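Local atomic coordinates of cytochrome P450 monooxygenase (Rhodococcus sp. ECU0066, PDB entry 6KBH), a protein that probably catalyses monooxygenation at a haem, receiving electrons through FMN and [2Fe-2S] domains fused into the same self-sufficient cytochrome P450 chain. Residues A742-V747 and T769-C774; G508-V513 and R567-L572; I98-I103 and N212-P217; A330-L335 and T431-P436. All coordinates share one frame; numbering follows the deposited sequence.

Interaction 1. Residues A742-V747 and T769-C774; sequences ACEVPV and TMMTCC. With FES (Fe2/s2 (inorganic) cluster), chain D.
Cys-743 and Cys-773 bring their sulfurs together on one iron of the [2Fe-2S] cluster: Cys-743 SG and Cys-773 SG each lie 2.3 Å from FE2 and 3.7 Å from one another. Cys-735 and Cys-740 complete the four-cysteine site, whose spacing is that of a plant-type ferredoxin. Cys-743 SG also accepts a weak hydrogen bond from Cys-773 N (3.5 Å), which may help to stabilise negative charge on the thiolate.

Two backbone hydrogen bonds belong to an antiparallel strand pair, 744-747 with 769-771. Val-745 and Met-770 form its hydrogen-bonded pair, with Val-745 N to Met-770 O at 2.9 Å and a weaker return bond from Met-770 N to Val-745 O.

On the face bearing Glu-744 and Thr-769, the glutamate runs out extended, CG anti to the backbone N (chi1 -174°), so that its carboxylate reaches the threonine. Thr-769 OG1 donates to the anti lone pair of Glu-744 OE2 over 2.7 Å.

Thioether and apolar packing fill the rest. Met-771 is folded at chi2 and chi3, which turns its methyl CE back to 3.5 Å from Cys-743 SG and within 3.8 Å of the bridging sulfide S2 while SD lies along Glu-744 CB. Beside the face of Val-745 and Met-770, Val-747 CG2 meets Met-770 CB, the two side chains crossing at about a right angle.

From strand 781-784, Leu-784 packs on Val-745, Val-747 and Met-770, and Leu-782 on Met-770. At the cluster end, Thr-772 and Cys-773 rest on helix 720-726 through Leu-721.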
# COMPACT_ATOMS: atom_id res chain seq x y z
N ALA A 742 -6.45 1.34 -12.84
CA ALA A 742 -5.72 0.96 -11.63
C ALA A 742 -6.53 1.11 -10.35
O ALA A 742 -6.09 0.60 -9.30
CB ALA A 742 -4.44 1.77 -11.52
N CYS A 743 -7.68 1.78 -10.38
CA CYS A 743 -8.43 2.12 -9.17
C CYS A 743 -9.69 1.28 -8.99
O CYS A 743 -10.57 1.65 -8.22
CB CYS A 743 -8.78 3.60 -9.18
SG CYS A 743 -10.10 4.02 -10.34
N GLU A 744 -9.78 0.15 -9.68
CA GLU A 744 -10.97 -0.69 -9.63
C GLU A 744 -11.14 -1.34 -8.26
O GLU A 744 -10.16 -1.76 -7.63
CB GLU A 744 -10.87 -1.76 -10.72
CG GLU A 744 -12.08 -2.62 -10.90
CD GLU A 744 -11.95 -3.55 -12.10
OE1 GLU A 744 -10.86 -3.58 -12.70
OE2 GLU A 744 -12.94 -4.23 -12.44
N VAL A 745 -12.38 -1.44 -7.79
CA VAL A 745 -12.66 -2.03 -6.48
C VAL A 745 -14.05 -2.67 -6.48
O VAL A 745 -14.98 -2.14 -7.10
CB VAL A 745 -12.51 -0.97 -5.36
CG1 VAL A 745 -13.72 -0.06 -5.28
CG2 VAL A 745 -12.21 -1.62 -4.02
N PRO A 746 -14.24 -3.82 -5.81
CA PRO A 746 -15.50 -4.56 -5.95
C PRO A 746 -16.67 -3.93 -5.21
O PRO A 746 -16.53 -3.38 -4.11
CB PRO A 746 -15.16 -5.94 -5.36
CG PRO A 746 -13.69 -6.06 -5.46
CD PRO A 746 -13.17 -4.66 -5.25
N VAL A 747 -17.86 -4.05 -5.81
CA VAL A 747 -19.11 -3.52 -5.28
C VAL A 747 -19.98 -4.69 -4.85
O VAL A 747 -20.34 -5.55 -5.67
CB VAL A 747 -19.86 -2.67 -6.32
CG1 VAL A 747 -21.13 -2.08 -5.71
CG2 VAL A 747 -18.95 -1.58 -6.86
N THR A 769 -18.45 -4.06 -10.01
CA THR A 769 -17.16 -3.39 -9.95
C THR A 769 -17.34 -1.90 -10.19
O THR A 769 -18.35 -1.46 -10.76
CB THR A 769 -16.19 -3.99 -10.98
OG1 THR A 769 -14.94 -3.32 -10.89
CG2 THR A 769 -16.75 -3.84 -12.39
N MET A 770 -16.35 -1.12 -9.75
CA MET A 770 -16.42 0.33 -9.80
C MET A 770 -15.02 0.91 -9.86
O MET A 770 -14.07 0.34 -9.30
CB MET A 770 -17.20 0.89 -8.60
CG MET A 770 -16.78 2.28 -8.15
SD MET A 770 -18.07 3.15 -7.25
CE MET A 770 -18.39 1.99 -5.94
N MET A 771 -14.89 2.05 -10.53
CA MET A 771 -13.64 2.79 -10.61
C MET A 771 -13.65 3.90 -9.56
O MET A 771 -14.53 4.77 -9.56
CB MET A 771 -13.43 3.36 -12.01
CG MET A 771 -13.54 2.31 -13.09
SD MET A 771 -12.47 0.89 -12.85
CE MET A 771 -10.89 1.70 -12.80
N THR A 772 -12.64 3.87 -8.68
CA THR A 772 -12.67 4.64 -7.44
C THR A 772 -12.59 6.14 -7.68
O THR A 772 -13.08 6.92 -6.85
CB THR A 772 -11.53 4.17 -6.54
OG1 THR A 772 -11.51 2.74 -6.53
CG2 THR A 772 -11.73 4.64 -5.14
N CYS A 773 -12.00 6.57 -8.79
CA CYS A 773 -11.64 7.97 -8.97
C CYS A 773 -12.73 8.81 -9.62
O CYS A 773 -12.79 10.03 -9.36
CB CYS A 773 -10.36 8.08 -9.80
SG CYS A 773 -10.55 7.51 -11.50
N CYS A 774 -13.59 8.23 -10.45
CA CYS A 774 -14.55 9.03 -11.21
C CYS A 774 -15.99 8.54 -11.08
O CYS A 774 -16.92 9.35 -11.13
CB CYS A 774 -14.14 9.08 -12.68
SG CYS A 774 -13.95 7.46 -13.46
FE1 FES D . -6.98 5.15 -13.63
FE2 FES D . -9.25 5.63 -11.74
S1 FES D . -7.14 5.88 -11.64
S2 FES D . -9.09 4.89 -13.72

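Interaction 2. Residues G508-V513 and R567-L572; sequences GSHIDV and RNHFKL. With FMN (flavin mononucleotide), chain B.
His-510 and Arg-567 pair in the antiparallel flavin-binding barrel of a ferredoxin-reductase-like domain, where strand 510-515 runs beside the end of strand 560-567. Nearest the cofactor is His-510, whose CB approaches FMN O4 to 3.5 Å. Its backbone N gives Arg-567 O a nearly straight hydrogen bond of 3.0 Å, and the same carbonyl oxygen sits over the centre of the imidazole, 3.3 Å above the plane. The ring folds back there because CG lies between the backbone N and the carbonyl carbon (chi1 55°). With its edge it then meets the face of His-569 in a T-shaped pair, centroids 4.7 Å apart and planes at 65°.

Two residues on from His-510, Asp-512 OD2 forms a salt bridge with the side chain of the same Arg-567, 3.0 Å from NH2, met on the syn side but out of the carboxylate plane. Arg-567 NH2 also donates to the carbonyl of Cys-740, a cluster ligand, so the guanidinium ties the flavin domain to the iron-sulfur domain, and its positive charge near the cluster may favour the reduced state.

Behind these groups, Asn-568 ND2 is held by Ala-507 O. Its OD1 closes an Asx turn, accepting from Phe-570 N at 2.7 Å.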
# COMPACT_ATOMS: atom_id res chain seq x y z
N GLY A 508 -4.44 -5.87 -28.45
CA GLY A 508 -5.05 -4.76 -27.75
C GLY A 508 -4.49 -4.51 -26.37
O GLY A 508 -4.77 -3.45 -25.79
N SER A 509 -3.71 -5.44 -25.83
CA SER A 509 -3.16 -5.28 -24.49
C SER A 509 -2.15 -4.13 -24.46
O SER A 509 -1.51 -3.80 -25.46
CB SER A 509 -2.48 -6.57 -24.02
OG SER A 509 -3.27 -7.70 -24.32
N HIS A 510 -2.02 -3.53 -23.29
CA HIS A 510 -1.12 -2.42 -23.04
C HIS A 510 -0.27 -2.73 -21.81
O HIS A 510 -0.43 -3.77 -21.18
CB HIS A 510 -1.90 -1.12 -22.83
CG HIS A 510 -2.93 -1.22 -21.74
ND1 HIS A 510 -4.25 -1.53 -22.00
CD2 HIS A 510 -2.83 -1.09 -20.40
CE1 HIS A 510 -4.92 -1.56 -20.87
NE2 HIS A 510 -4.08 -1.29 -19.88
N ILE A 511 0.63 -1.81 -21.47
CA ILE A 511 1.34 -1.90 -20.20
C ILE A 511 1.46 -0.51 -19.59
O ILE A 511 1.43 0.50 -20.29
CB ILE A 511 2.76 -2.48 -20.31
CG1 ILE A 511 2.90 -3.49 -21.42
CG2 ILE A 511 3.09 -3.25 -19.06
CD1 ILE A 511 4.34 -3.76 -21.68
N ASP A 512 1.64 -0.49 -18.28
CA ASP A 512 1.84 0.74 -17.53
C ASP A 512 3.33 0.87 -17.21
O ASP A 512 3.87 0.10 -16.40
CB ASP A 512 0.99 0.75 -16.26
CG ASP A 512 -0.48 0.56 -16.55
OD1 ASP A 512 -0.81 -0.05 -17.59
OD2 ASP A 512 -1.32 1.04 -15.76
N VAL A 513 3.98 1.83 -17.85
CA VAL A 513 5.42 2.04 -17.75
C VAL A 513 5.66 3.39 -17.09
O VAL A 513 5.07 4.40 -17.50
CB VAL A 513 6.10 1.96 -19.13
CG1 VAL A 513 5.34 2.79 -20.15
CG2 VAL A 513 7.54 2.41 -19.03
N ARG A 567 -2.50 -5.53 -19.04
CA ARG A 567 -3.95 -5.62 -19.01
C ARG A 567 -4.49 -5.27 -20.39
O ARG A 567 -3.77 -4.79 -21.26
CB ARG A 567 -4.56 -4.70 -17.95
CG ARG A 567 -3.68 -4.42 -16.75
CD ARG A 567 -4.53 -3.84 -15.64
NE ARG A 567 -4.68 -2.40 -15.77
CZ ARG A 567 -3.76 -1.51 -15.39
NH1 ARG A 567 -2.62 -1.92 -14.84
NH2 ARG A 567 -3.98 -0.22 -15.55
N ASN A 568 -5.79 -5.49 -20.57
CA ASN A 568 -6.40 -5.29 -21.88
C ASN A 568 -7.86 -4.90 -21.69
O ASN A 568 -8.65 -5.68 -21.15
CB ASN A 568 -6.29 -6.57 -22.72
CG ASN A 568 -6.65 -6.35 -24.18
OD1 ASN A 568 -7.09 -5.27 -24.58
ND2 ASN A 568 -6.45 -7.38 -25.00
N HIS A 569 -8.21 -3.69 -22.11
CA HIS A 569 -9.60 -3.26 -22.22
C HIS A 569 -10.08 -3.24 -23.66
O HIS A 569 -11.20 -2.80 -23.93
CB HIS A 569 -9.81 -1.87 -21.60
CG HIS A 569 -8.92 -1.58 -20.42
ND1 HIS A 569 -8.67 -2.50 -19.43
CD2 HIS A 569 -8.26 -0.46 -20.07
CE1 HIS A 569 -7.87 -1.96 -18.53
NE2 HIS A 569 -7.61 -0.72 -18.89
N PHE A 570 -9.25 -3.71 -24.59
CA PHE A 570 -9.52 -3.62 -26.02
C PHE A 570 -9.53 -5.01 -26.65
O PHE A 570 -9.09 -5.21 -27.78
CB PHE A 570 -8.48 -2.72 -26.69
CG PHE A 570 -8.88 -2.23 -28.06
CD1 PHE A 570 -10.20 -1.96 -28.36
CD2 PHE A 570 -7.92 -2.01 -29.03
CE1 PHE A 570 -10.56 -1.51 -29.61
CE2 PHE A 570 -8.27 -1.55 -30.28
CZ PHE A 570 -9.60 -1.30 -30.57
N LYS A 571 -10.05 -5.98 -25.90
CA LYS A 571 -10.10 -7.36 -26.36
C LYS A 571 -11.09 -7.49 -27.52
O LYS A 571 -12.08 -6.77 -27.60
CB LYS A 571 -10.50 -8.27 -25.21
CG LYS A 571 -9.88 -7.85 -23.88
CD LYS A 571 -9.95 -8.95 -22.82
CE LYS A 571 -11.31 -8.98 -22.13
NZ LYS A 571 -11.26 -9.81 -20.89
N LEU A 572 -10.80 -8.43 -28.42
CA LEU A 572 -11.68 -8.70 -29.55
C LEU A 572 -12.43 -10.01 -29.36
O LEU A 572 -11.85 -11.01 -28.91
CB LEU A 572 -10.89 -8.74 -30.88
CG LEU A 572 -9.55 -9.46 -31.05
CD1 LEU A 572 -9.63 -10.93 -30.67
CD2 LEU A 572 -9.09 -9.31 -32.48
N1 FMN B . -3.38 5.48 -23.23
C2 FMN B . -4.23 4.62 -22.65
O2 FMN B . -4.99 5.04 -21.72
N3 FMN B . -4.30 3.33 -23.01
C4 FMN B . -3.49 2.88 -23.99
O4 FMN B . -3.54 1.58 -24.37
C4A FMN B . -2.60 3.75 -24.61
N5 FMN B . -1.80 3.29 -25.59
C5A FMN B . -0.94 4.14 -26.17
C6 FMN B . -0.13 3.63 -27.17
C7 FMN B . 0.76 4.46 -27.81
C7M FMN B . 1.61 3.76 -28.90
C8 FMN B . 0.86 5.81 -27.46
C8M FMN B . 1.84 6.76 -28.13
C9 FMN B . 0.04 6.32 -26.47
C9A FMN B . -0.87 5.48 -25.80
N10 FMN B . -1.68 5.95 -24.82
C10 FMN B . -2.54 5.09 -24.22
C1' FMN B . -1.62 7.37 -24.36
C2' FMN B . -0.57 7.58 -23.30
O2' FMN B . -0.84 6.97 -22.11
C3' FMN B . -0.35 9.05 -23.04
O3' FMN B . -1.52 9.74 -22.68
C4' FMN B . 0.32 9.73 -24.25
O4' FMN B . 1.39 9.12 -24.87
C5' FMN B . 0.92 11.12 -23.87
O5' FMN B . 1.61 11.21 -22.60
P FMN B . 1.88 12.64 -22.00
O1P FMN B . 2.05 12.55 -20.51
O2P FMN B . 3.14 13.23 -22.57
O3P FMN B . 0.72 13.51 -22.35

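Interaction 3. Residues I98-I103 and N212-P217; sequences IALEKI and NTWGRP
Ile-103 and Thr-213 are set against each other's chains by their first torsions. Ile-103 carries CG1 anti to its carbonyl carbon (chi1 -67°), which lays that atom 3.6 Å from Trp-214 C. Thr-213 has CG2 anti to its backbone N, with OG1 at chi1 -64°; this methyl covers the centre of the indole of Trp-214 on one face and also lies 3.7 Å from Leu-100 O.

Thr-213 O is the polar focus. Ile-103 N donates to it over 3.0 Å, arriving 37° out of the carbonyl plane, and Lys-102 CA adds a CA-H...O contact of 3.2 Å to the same oxygen. The aliphatic CG of Lys-102 lies against Asn-212 O at 3.5 Å. Ile-103 CB then closes on Gly-215 O.

A type I turn from Ile-98 to Glu-101 presents Leu-100, whose CD2 approaches Trp-214 CH2 at 3.9 Å. Ala-99 O faces the edge of the same indole.

The contact joins the loop between strand 94-95 and helix 108-116 to the residues leading into helix 219-242, probably corresponding to the B-C loop and F-G region that flank substrate access in P450s. Phe-433 meets the Trp-214 ring. From strand 332-336, the guanidinium of Arg-333 donates to the carbonyls of Ala-99 and Glu-101, and its side chain packs on Ile-103 and Thr-213.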
# COMPACT_ATOMS: atom_id res chain seq x y z
N ILE A 98 -8.91 -2.40 26.84
CA ILE A 98 -7.75 -3.00 27.51
C ILE A 98 -6.50 -2.92 26.64
O ILE A 98 -5.51 -3.60 26.93
CB ILE A 98 -8.05 -4.45 27.92
CG1 ILE A 98 -8.46 -5.26 26.69
CG2 ILE A 98 -9.13 -4.48 28.99
CD1 ILE A 98 -8.37 -6.75 26.89
N ALA A 99 -6.51 -2.09 25.60
CA ALA A 99 -5.44 -2.11 24.59
C ALA A 99 -4.06 -1.87 25.20
O ALA A 99 -3.08 -2.50 24.79
CB ALA A 99 -5.73 -1.08 23.50
N LEU A 100 -3.96 -0.96 26.17
CA LEU A 100 -2.70 -0.74 26.87
C LEU A 100 -2.83 -1.01 28.37
O LEU A 100 -2.06 -0.49 29.17
CB LEU A 100 -2.16 0.67 26.63
CG LEU A 100 -1.86 1.13 25.19
CD1 LEU A 100 -2.64 2.36 24.81
CD2 LEU A 100 -0.38 1.39 24.98
N GLU A 101 -3.79 -1.85 28.76
CA GLU A 101 -3.85 -2.34 30.13
C GLU A 101 -2.58 -3.09 30.46
O GLU A 101 -2.14 -3.96 29.70
CB GLU A 101 -5.07 -3.24 30.32
CG GLU A 101 -5.63 -3.27 31.73
CD GLU A 101 -6.47 -4.51 32.00
OE1 GLU A 101 -6.08 -5.61 31.54
OE2 GLU A 101 -7.52 -4.38 32.66
N LYS A 102 -1.96 -2.75 31.59
CA LYS A 102 -0.70 -3.38 31.95
C LYS A 102 -0.95 -4.77 32.51
O LYS A 102 -1.89 -4.99 33.28
CB LYS A 102 0.05 -2.50 32.96
CG LYS A 102 0.56 -1.20 32.33
CD LYS A 102 0.61 -0.05 33.33
CE LYS A 102 0.03 1.25 32.74
NZ LYS A 102 -1.35 1.55 33.26
N ILE A 103 -0.13 -5.73 32.06
CA ILE A 103 -0.35 -7.13 32.41
C ILE A 103 -0.31 -7.31 33.92
O ILE A 103 -1.28 -7.78 34.53
CB ILE A 103 0.69 -8.03 31.71
CG1 ILE A 103 0.48 -8.02 30.19
CG2 ILE A 103 0.62 -9.46 32.24
CD1 ILE A 103 -0.85 -8.60 29.75
N ASN A 212 6.88 -3.24 30.77
CA ASN A 212 6.07 -2.64 31.82
C ASN A 212 4.59 -2.60 31.46
O ASN A 212 3.74 -2.60 32.35
CB ASN A 212 6.59 -1.23 32.16
CG ASN A 212 5.55 -0.38 32.86
OD1 ASN A 212 5.36 -0.50 34.08
ND2 ASN A 212 4.89 0.51 32.12
N THR A 213 4.25 -2.56 30.18
CA THR A 213 2.86 -2.67 29.76
C THR A 213 2.45 -4.11 29.43
O THR A 213 1.34 -4.52 29.77
CB THR A 213 2.58 -1.76 28.55
OG1 THR A 213 2.77 -0.39 28.93
CG2 THR A 213 1.15 -1.94 28.06
N TRP A 214 3.33 -4.89 28.80
CA TRP A 214 2.95 -6.19 28.26
C TRP A 214 3.74 -7.36 28.86
O TRP A 214 3.63 -8.48 28.35
CB TRP A 214 3.10 -6.19 26.74
CG TRP A 214 2.06 -5.36 26.05
CD1 TRP A 214 0.75 -5.69 25.86
CD2 TRP A 214 2.24 -4.07 25.46
NE1 TRP A 214 0.10 -4.69 25.19
CE2 TRP A 214 0.99 -3.68 24.94
CE3 TRP A 214 3.33 -3.20 25.33
CZ2 TRP A 214 0.80 -2.46 24.29
CZ3 TRP A 214 3.14 -1.99 24.68
CH2 TRP A 214 1.88 -1.63 24.17
N GLY A 215 4.50 -7.13 29.94
CA GLY A 215 5.34 -8.15 30.52
C GLY A 215 5.07 -8.31 32.01
O GLY A 215 3.98 -8.03 32.51
N ARG A 216 6.10 -8.76 32.72
CA ARG A 216 6.03 -9.00 34.17
C ARG A 216 7.17 -8.25 34.84
O ARG A 216 8.18 -8.85 35.23
CB ARG A 216 6.08 -10.50 34.48
CG ARG A 216 4.78 -11.24 34.13
CD ARG A 216 4.96 -12.75 34.15
NE ARG A 216 3.69 -13.47 34.04
CZ ARG A 216 3.59 -14.79 33.89
NH1 ARG A 216 4.67 -15.54 33.82
NH2 ARG A 216 2.39 -15.36 33.80
N PRO A 217 7.04 -6.93 34.99
CA PRO A 217 8.13 -6.14 35.56
C PRO A 217 8.23 -6.26 37.07
O PRO A 217 7.26 -6.54 37.77
CB PRO A 217 7.75 -4.70 35.16
CG PRO A 217 6.26 -4.73 35.10
CD PRO A 217 5.88 -6.10 34.61

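Interaction 4. Residues A330-L335 and T431-P436; sequences AAWRRL and TSFRGP. With HEM (protoporphyrin IX containing Fe), chain C.
Trp-332 and Phe-433 lie side by side and point the same way, with Trp-332 on the side of a haem propionate. From CB of Trp-332 the side chain sets off away from the 431-436 loop, with CG anti to the backbone N (chi1 -153°), and the indole turns toward the porphyrin. CD1 and NE1 form the rim nearest the propionate, NE1 being 3.4 Å from HEM O1A. CE2 and CZ2 come within 4.0 and 4.2 Å of the propionate carbon HEM CAA, and the porphyrin methyl CMA lies over one indole face. On the other rim, CE3 reaches Ser-432 CB only loosely, whereas the tip atom CZ3 meets Phe-433 CE1 at 4.0 Å, a contact near the plane of the indole.

The backbones are tied just before the tryptophan: Ala-330 N donates to Ser-432 O at 2.6 Å, and Ala-331 CB rests against Thr-431 O. Asn-430 OD1 accepts from the backbone N of both Ser-432 and Phe-433.

Arg-334 NH2 gives the same HEM O1A a nearly straight bond (172°), modelled too short for its length to be relied on; Arg-137, His-133 and His-391 also bond to the haem. Arg-334 NH1 is held by Arg-333 O at 3.0 Å, which limits rotation of the guanidinium. An arginine paired with a haem propionate on a strand of the beta-sheet beside the haem is a familiar P450 feature; here the tryptophan near it forms part of the haem pocket wall.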
# COMPACT_ATOMS: atom_id res chain seq x y z
N ALA A 330 3.37 -8.78 17.91
CA ALA A 330 3.13 -10.22 17.92
C ALA A 330 1.67 -10.53 18.21
O ALA A 330 1.13 -11.51 17.69
CB ALA A 330 4.03 -10.89 18.96
N ALA A 331 1.01 -9.70 19.02
CA ALA A 331 -0.38 -9.92 19.37
C ALA A 331 -0.97 -8.61 19.85
O ALA A 331 -0.24 -7.68 20.22
CB ALA A 331 -0.53 -11.02 20.43
N TRP A 332 -2.29 -8.54 19.85
CA TRP A 332 -3.01 -7.37 20.32
C TRP A 332 -4.18 -7.84 21.18
O TRP A 332 -4.39 -9.04 21.36
CB TRP A 332 -3.48 -6.49 19.15
CG TRP A 332 -3.63 -5.05 19.52
CD1 TRP A 332 -4.77 -4.30 19.45
CD2 TRP A 332 -2.61 -4.18 20.03
NE1 TRP A 332 -4.53 -3.02 19.87
CE2 TRP A 332 -3.21 -2.92 20.24
CE3 TRP A 332 -1.26 -4.34 20.33
CZ2 TRP A 332 -2.50 -1.83 20.73
CZ3 TRP A 332 -0.55 -3.25 20.82
CH2 TRP A 332 -1.17 -2.01 21.01
N ARG A 333 -4.93 -6.89 21.72
CA ARG A 333 -5.87 -7.21 22.79
C ARG A 333 -7.20 -6.51 22.59
O ARG A 333 -7.25 -5.35 22.18
CB ARG A 333 -5.28 -6.84 24.16
CG ARG A 333 -4.03 -7.64 24.50
CD ARG A 333 -3.47 -7.28 25.85
NE ARG A 333 -2.94 -5.93 25.90
CZ ARG A 333 -2.62 -5.31 27.02
NH1 ARG A 333 -2.79 -5.92 28.19
NH2 ARG A 333 -2.14 -4.07 26.98
N ARG A 334 -8.28 -7.23 22.90
CA ARG A 334 -9.63 -6.70 22.88
C ARG A 334 -10.39 -7.24 24.09
O ARG A 334 -10.08 -8.32 24.60
CB ARG A 334 -10.37 -7.06 21.58
CG ARG A 334 -9.91 -6.26 20.37
CD ARG A 334 -10.35 -4.81 20.46
NE ARG A 334 -10.00 -4.04 19.27
CZ ARG A 334 -8.87 -3.35 19.12
NH1 ARG A 334 -7.97 -3.34 20.09
NH2 ARG A 334 -8.64 -2.69 18.00
N LEU A 335 -11.39 -6.49 24.53
CA LEU A 335 -12.21 -6.85 25.68
C LEU A 335 -13.60 -7.22 25.18
O LEU A 335 -14.30 -6.37 24.62
CB LEU A 335 -12.28 -5.70 26.69
CG LEU A 335 -13.26 -5.83 27.85
CD1 LEU A 335 -12.92 -7.03 28.72
CD2 LEU A 335 -13.28 -4.55 28.67
N THR A 431 3.87 -9.88 25.74
CA THR A 431 2.83 -10.49 24.92
C THR A 431 2.73 -9.89 23.53
O THR A 431 2.25 -10.57 22.62
CB THR A 431 1.47 -10.36 25.61
OG1 THR A 431 1.02 -9.01 25.53
CG2 THR A 431 1.57 -10.79 27.07
N SER A 432 3.17 -8.64 23.32
CA SER A 432 2.72 -7.93 22.14
C SER A 432 3.82 -7.35 21.25
O SER A 432 3.66 -7.31 20.03
CB SER A 432 1.76 -6.81 22.56
OG SER A 432 0.60 -7.36 23.15
N PHE A 433 4.93 -6.89 21.82
CA PHE A 433 5.96 -6.22 21.03
C PHE A 433 7.15 -7.14 20.80
O PHE A 433 7.54 -7.90 21.69
CB PHE A 433 6.41 -4.92 21.70
CG PHE A 433 5.47 -3.77 21.47
CD1 PHE A 433 4.25 -3.97 20.83
CD2 PHE A 433 5.80 -2.49 21.88
CE1 PHE A 433 3.39 -2.92 20.62
CE2 PHE A 433 4.93 -1.44 21.67
CZ PHE A 433 3.73 -1.66 21.04
N ARG A 434 7.73 -7.04 19.61
CA ARG A 434 8.79 -7.95 19.18
C ARG A 434 9.80 -7.19 18.34
O ARG A 434 9.48 -6.69 17.26
CB ARG A 434 8.21 -9.12 18.39
CG ARG A 434 9.26 -10.05 17.82
CD ARG A 434 8.67 -11.38 17.38
NE ARG A 434 9.72 -12.36 17.16
CZ ARG A 434 10.36 -13.00 18.14
NH1 ARG A 434 10.04 -12.76 19.41
NH2 ARG A 434 11.31 -13.87 17.85
N GLY A 435 11.03 -7.11 18.85
CA GLY A 435 12.14 -6.54 18.14
C GLY A 435 13.43 -6.85 18.87
O GLY A 435 13.49 -6.80 20.11
N PRO A 436 14.48 -7.17 18.13
CA PRO A 436 15.73 -7.59 18.78
C PRO A 436 16.37 -6.48 19.59
O PRO A 436 16.30 -5.30 19.24
CB PRO A 436 16.62 -8.00 17.61
CG PRO A 436 16.09 -7.24 16.44
CD PRO A 436 14.61 -7.11 16.67
CHA HEM C . -3.06 2.02 16.63
CHB HEM C . 0.63 -1.06 15.11
CHC HEM C . 3.70 3.09 13.94
CHD HEM C . 0.02 6.12 15.46
C1A HEM C . -2.11 0.97 16.24
C2A HEM C . -2.67 -0.37 16.45
C3A HEM C . -1.65 -1.22 16.02
C4A HEM C . -0.56 -0.31 15.60
CMA HEM C . -1.68 -2.72 16.02
CAA HEM C . -4.02 -0.76 16.97
CBA HEM C . -4.98 -1.25 15.92
CGA HEM C . -6.41 -1.45 16.28
O1A HEM C . -6.54 -1.48 17.53
O2A HEM C . -7.10 -1.53 15.22
C1B HEM C . 1.82 -0.26 14.66
C2B HEM C . 3.12 -0.85 14.12
C3B HEM C . 4.08 0.45 13.75
C4B HEM C . 3.25 1.67 14.11
CMB HEM C . 3.46 -2.30 13.96
CAB HEM C . 5.46 0.45 13.20
CBB HEM C . 5.73 -0.35 11.97
C1C HEM C . 2.70 4.12 14.36
C2C HEM C . 3.26 5.43 14.15
C3C HEM C . 2.27 6.29 14.57
C4C HEM C . 1.19 5.40 14.98
CMC HEM C . 4.61 5.79 13.61
CAC HEM C . 2.31 7.79 14.55
CBC HEM C . 2.42 8.55 15.82
C1D HEM C . -1.00 5.13 15.85
C2D HEM C . -2.25 5.78 16.36
C3D HEM C . -3.22 4.50 16.73
C4D HEM C . -2.38 3.31 16.38
CMD HEM C . -2.52 7.24 16.49
CAD HEM C . -4.61 4.54 17.27
CBD HEM C . -5.68 4.85 16.27
CGD HEM C . -7.07 4.49 16.65
O1D HEM C . -7.02 3.67 17.60
O2D HEM C . -7.90 5.09 15.92
NA HEM C . -0.82 1.03 15.72
NB HEM C . 1.85 1.24 14.59
NC HEM C . 1.43 4.07 14.87
ND HEM C . -0.98 3.60 15.78
FE HEM C . 0.52 2.40 15.31

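How the interactions relate
Interactions 3 and 4 belong to the haem part and touch, their centres about 10 Å apart: Arg-333, on the strand of interaction 4, reaches the 98-103 loop, and Trp-214 CD1 nears Ser-432 OG. Interaction 4 is buried, joined by a backbone bond and a contact of aromatic rings beside a haem propionate, whereas interaction 3 is partly exposed and relies on carbonyls and apolar carbons. Interactions 1 and 2, about 17 Å apart between centres, form the reductase side and touch where Ala-742 N nears Arg-567 NH2. Both pair antiparallel strands; the partly buried interaction 1 adds metal thiolates, the buried interaction 2 a salt bridge and imidazoles beside FMN. Interaction 1 lies about 22 Å from interaction 4 at nearest atoms.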